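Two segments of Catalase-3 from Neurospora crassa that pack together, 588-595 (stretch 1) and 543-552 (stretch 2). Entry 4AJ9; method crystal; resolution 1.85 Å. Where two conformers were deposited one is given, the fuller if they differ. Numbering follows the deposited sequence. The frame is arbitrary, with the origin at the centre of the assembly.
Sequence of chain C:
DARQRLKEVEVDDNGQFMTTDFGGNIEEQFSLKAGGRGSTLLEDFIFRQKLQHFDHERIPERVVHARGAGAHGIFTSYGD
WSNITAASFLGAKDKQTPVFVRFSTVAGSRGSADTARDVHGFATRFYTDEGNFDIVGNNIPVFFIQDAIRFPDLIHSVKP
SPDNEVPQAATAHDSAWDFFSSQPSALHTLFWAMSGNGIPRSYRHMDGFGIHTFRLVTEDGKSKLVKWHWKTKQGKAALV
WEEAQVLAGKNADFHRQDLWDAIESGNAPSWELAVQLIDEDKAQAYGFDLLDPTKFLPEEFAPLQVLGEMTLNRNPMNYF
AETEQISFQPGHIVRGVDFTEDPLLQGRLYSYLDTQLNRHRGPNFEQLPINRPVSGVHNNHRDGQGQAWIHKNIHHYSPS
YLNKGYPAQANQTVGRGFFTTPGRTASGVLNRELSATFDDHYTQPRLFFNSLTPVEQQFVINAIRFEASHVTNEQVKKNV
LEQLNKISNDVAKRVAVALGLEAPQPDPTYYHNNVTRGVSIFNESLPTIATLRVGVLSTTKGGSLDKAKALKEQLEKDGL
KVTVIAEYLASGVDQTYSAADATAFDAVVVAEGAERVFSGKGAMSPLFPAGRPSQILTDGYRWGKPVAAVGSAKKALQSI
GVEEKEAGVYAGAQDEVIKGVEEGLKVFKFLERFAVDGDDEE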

# COMPACT_ATOMS: atom_id res chain seq x y z
N VAL C 588 -31.00 37.36 14.76
CA VAL C 588 -30.13 38.33 15.42
C VAL C 588 -30.96 39.35 16.20
O VAL C 588 -31.84 40.00 15.64
CB VAL C 588 -29.23 39.05 14.41
CG1 VAL C 588 -28.38 40.11 15.10
CG2 VAL C 588 -28.34 38.05 13.70
N VAL C 589 -30.69 39.48 17.49
CA VAL C 589 -31.46 40.40 18.32
C VAL C 589 -30.57 41.36 19.09
O VAL C 589 -29.66 40.94 19.81
CB VAL C 589 -32.39 39.64 19.30
CG1 VAL C 589 -33.49 38.92 18.54
CG2 VAL C 589 -31.59 38.66 20.14
N VAL C 590 -30.83 42.65 18.94
CA VAL C 590 -30.07 43.66 19.66
C VAL C 590 -30.71 43.85 21.03
O VAL C 590 -31.90 44.15 21.12
CB VAL C 590 -30.01 44.98 18.88
CG1 VAL C 590 -28.95 45.90 19.49
CG2 VAL C 590 -29.68 44.69 17.43
N ALA C 591 -29.93 43.64 22.08
CA ALA C 591 -30.42 43.81 23.44
C ALA C 591 -30.48 45.29 23.78
O ALA C 591 -29.66 46.07 23.31
CB ALA C 591 -29.53 43.06 24.45
N GLU C 592 -31.46 45.68 24.59
CA GLU C 592 -31.62 47.09 24.93
C GLU C 592 -30.32 47.67 25.47
O GLU C 592 -29.69 47.09 26.35
CB GLU C 592 -32.74 47.29 25.94
CG GLU C 592 -33.05 48.76 26.19
CD GLU C 592 -34.37 48.96 26.90
OE1 GLU C 592 -34.68 48.16 27.81
OE2 GLU C 592 -35.09 49.91 26.55
N GLY C 593 -29.92 48.82 24.93
CA GLY C 593 -28.71 49.49 25.37
C GLY C 593 -27.56 49.28 24.41
O GLY C 593 -26.62 50.07 24.35
N ALA C 594 -27.62 48.19 23.64
CA ALA C 594 -26.54 47.86 22.73
C ALA C 594 -26.49 48.80 21.53
O ALA C 594 -25.54 48.76 20.75
CB ALA C 594 -26.66 46.41 22.28
N GLU C 595 -27.51 49.63 21.37
CA GLU C 595 -27.51 50.61 20.28
C GLU C 595 -26.25 51.46 20.32
O GLU C 595 -25.82 52.02 19.30
CB GLU C 595 -28.77 51.49 20.32
CG GLU C 595 -28.91 52.36 21.56
CD GLU C 595 -29.70 51.70 22.67
OE1 GLU C 595 -29.84 50.46 22.67
OE2 GLU C 595 -30.19 52.44 23.55
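Stretch 2, residues 543-552: GSLDKAKALK

Stretch 2 is the first part of a helix that lies along the end of a strand and the turn after it, held by one serine-to-carbonyl hydrogen bond and a lysine-glutamate salt bridge at the turn and by small apolar contacts along the strand end. Gly543 takes the N-cap position, and Ser544 to Lys552 are helical, with phi near -60° and psi between -34° and -48°; the helix continues beyond Lys552. Its backbone bonds run from i+4 to i, weak at the start (Lys547 N to Gly543 O, 3.4 Å) and short in the next bond (Ala548 N to Ser544 O, 2.8 Å). The two stretches run in opposite senses: Ser544 lies near Gly593 (CA to CA 5.1 Å), Ala548 near Ala591 (CA to CA 5.7 Å), and Leu551 reaches back to Val589. The residues that touch stretch 1, Ser544, Lys547, Ala548 and Leu551, recur at the three- and four-residue spacing of one helix face.

At the start of the helix, Ser544 points toward the type II turn formed by Ala591 to Ala594. With chi1 in t, its OG donates a hydrogen bond to Glu592 O (2.9 Å), the carbonyl at the middle of that turn. The same oxygen lies 3.4 Å from Ser544 CA in a CA-H...O contact. Ser544 OG also sits 3.8 Å from Ala591 CB, so the hydroxyl packs against the turn as well as bonding to it. Gly593, at phi 102° and psi -24°, has a backbone suited to glycine: a CB there would be jammed against the carbonyl oxygen of Glu592 and would come within 3.2 Å of Ser544 CB.

One helical turn on, Lys547 also points toward stretch 1. From chi1 in m its chain is extended, chi2 to chi4 all t, and carries NZ to Glu592 OE1 (3.3 Å), a salt bridge whose hydrogen bond is weak. The oxygen of a water accepts from Lys547 NZ (2.6 Å from NZ to the water oxygen), and the water donates weakly to Glu592 O (3.3 Å from the water oxygen to Glu592 O), linking the lysine to the carbonyl that Ser544 OG also binds.

Farther along, the contact becomes apolar. Ala548 CB meets Ala591 CB at 4.1 Å, two small side chains that leave the backbones close. Leu551, with chi1 in t and chi2 in p, points toward the strand and brings CD2 to 3.9 Å from Val589 CG2. Val590, between the two inward-facing residues Val589 and Ala591, points away from the helix, following the alternation of a strand. Together the stretches bury 323 Å², both sides summed.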

# COMPACT_ATOMS: atom_id res chain seq x y z
N GLY C 543 -26.61 48.61 31.60
CA GLY C 543 -27.34 47.46 32.10
C GLY C 543 -27.71 46.44 31.04
O GLY C 543 -28.40 45.46 31.34
N SER C 544 -27.22 46.64 29.82
CA SER C 544 -27.57 45.78 28.69
C SER C 544 -27.32 44.29 28.96
O SER C 544 -28.16 43.44 28.65
CB SER C 544 -26.81 46.22 27.44
OG SER C 544 -27.24 45.49 26.30
N LEU C 545 -26.17 43.97 29.54
CA LEU C 545 -25.80 42.57 29.75
C LEU C 545 -26.82 41.83 30.61
O LEU C 545 -27.23 40.72 30.27
CB LEU C 545 -24.40 42.47 30.36
CG LEU C 545 -23.46 41.49 29.67
CD1 LEU C 545 -23.68 41.49 28.16
CD2 LEU C 545 -22.01 41.79 30.00
N ASP C 546 -27.24 42.44 31.72
CA ASP C 546 -28.25 41.83 32.59
C ASP C 546 -29.53 41.51 31.84
O ASP C 546 -30.12 40.44 32.01
CB ASP C 546 -28.56 42.73 33.79
CG ASP C 546 -27.56 42.58 34.91
OD1 ASP C 546 -27.18 41.43 35.23
OD2 ASP C 546 -27.14 43.62 35.48
N LYS C 547 -29.97 42.45 31.01
CA LYS C 547 -31.17 42.27 30.23
C LYS C 547 -30.94 41.20 29.16
O LYS C 547 -31.85 40.45 28.81
CB LYS C 547 -31.57 43.58 29.56
CG LYS C 547 -31.79 44.73 30.54
CD LYS C 547 -32.00 46.04 29.78
CE LYS C 547 -32.26 47.21 30.72
NZ LYS C 547 -32.25 48.51 30.00
N ALA C 548 -29.71 41.14 28.65
CA ALA C 548 -29.36 40.14 27.65
C ALA C 548 -29.46 38.76 28.26
O ALA C 548 -29.95 37.82 27.63
CB ALA C 548 -27.97 40.40 27.11
N LYS C 549 -29.01 38.63 29.51
CA LYS C 549 -29.05 37.36 30.21
C LYS C 549 -30.49 36.87 30.40
O LYS C 549 -30.75 35.68 30.30
CB LYS C 549 -28.34 37.45 31.56
CG LYS C 549 -28.48 36.19 32.41
CD LYS C 549 -28.12 36.44 33.87
CE LYS C 549 -28.53 35.26 34.74
NZ LYS C 549 -28.31 35.51 36.20
N ALA C 550 -31.40 37.80 30.67
CA ALA C 550 -32.82 37.45 30.85
C ALA C 550 -33.43 37.00 29.53
O ALA C 550 -34.15 35.99 29.46
CB ALA C 550 -33.58 38.63 31.42
N LEU C 551 -33.15 37.77 28.48
CA LEU C 551 -33.62 37.44 27.14
C LEU C 551 -33.17 36.03 26.79
O LEU C 551 -33.96 35.21 26.29
CB LEU C 551 -33.05 38.46 26.15
CG LEU C 551 -33.35 38.26 24.67
CD1 LEU C 551 -34.84 38.40 24.40
CD2 LEU C 551 -32.57 39.25 23.84
N LYS C 552 -31.91 35.74 27.09
CA LYS C 552 -31.31 34.45 26.80
C LYS C 552 -32.04 33.31 27.49
O LYS C 552 -32.36 32.30 26.87
CB LYS C 552 -29.84 34.45 27.21
CG LYS C 552 -29.13 33.13 27.00
CD LYS C 552 -27.64 33.27 27.31
CE LYS C 552 -26.90 31.97 27.08
NZ LYS C 552 -25.46 32.11 27.43
O HOH W 1 -29.89 49.03 29.06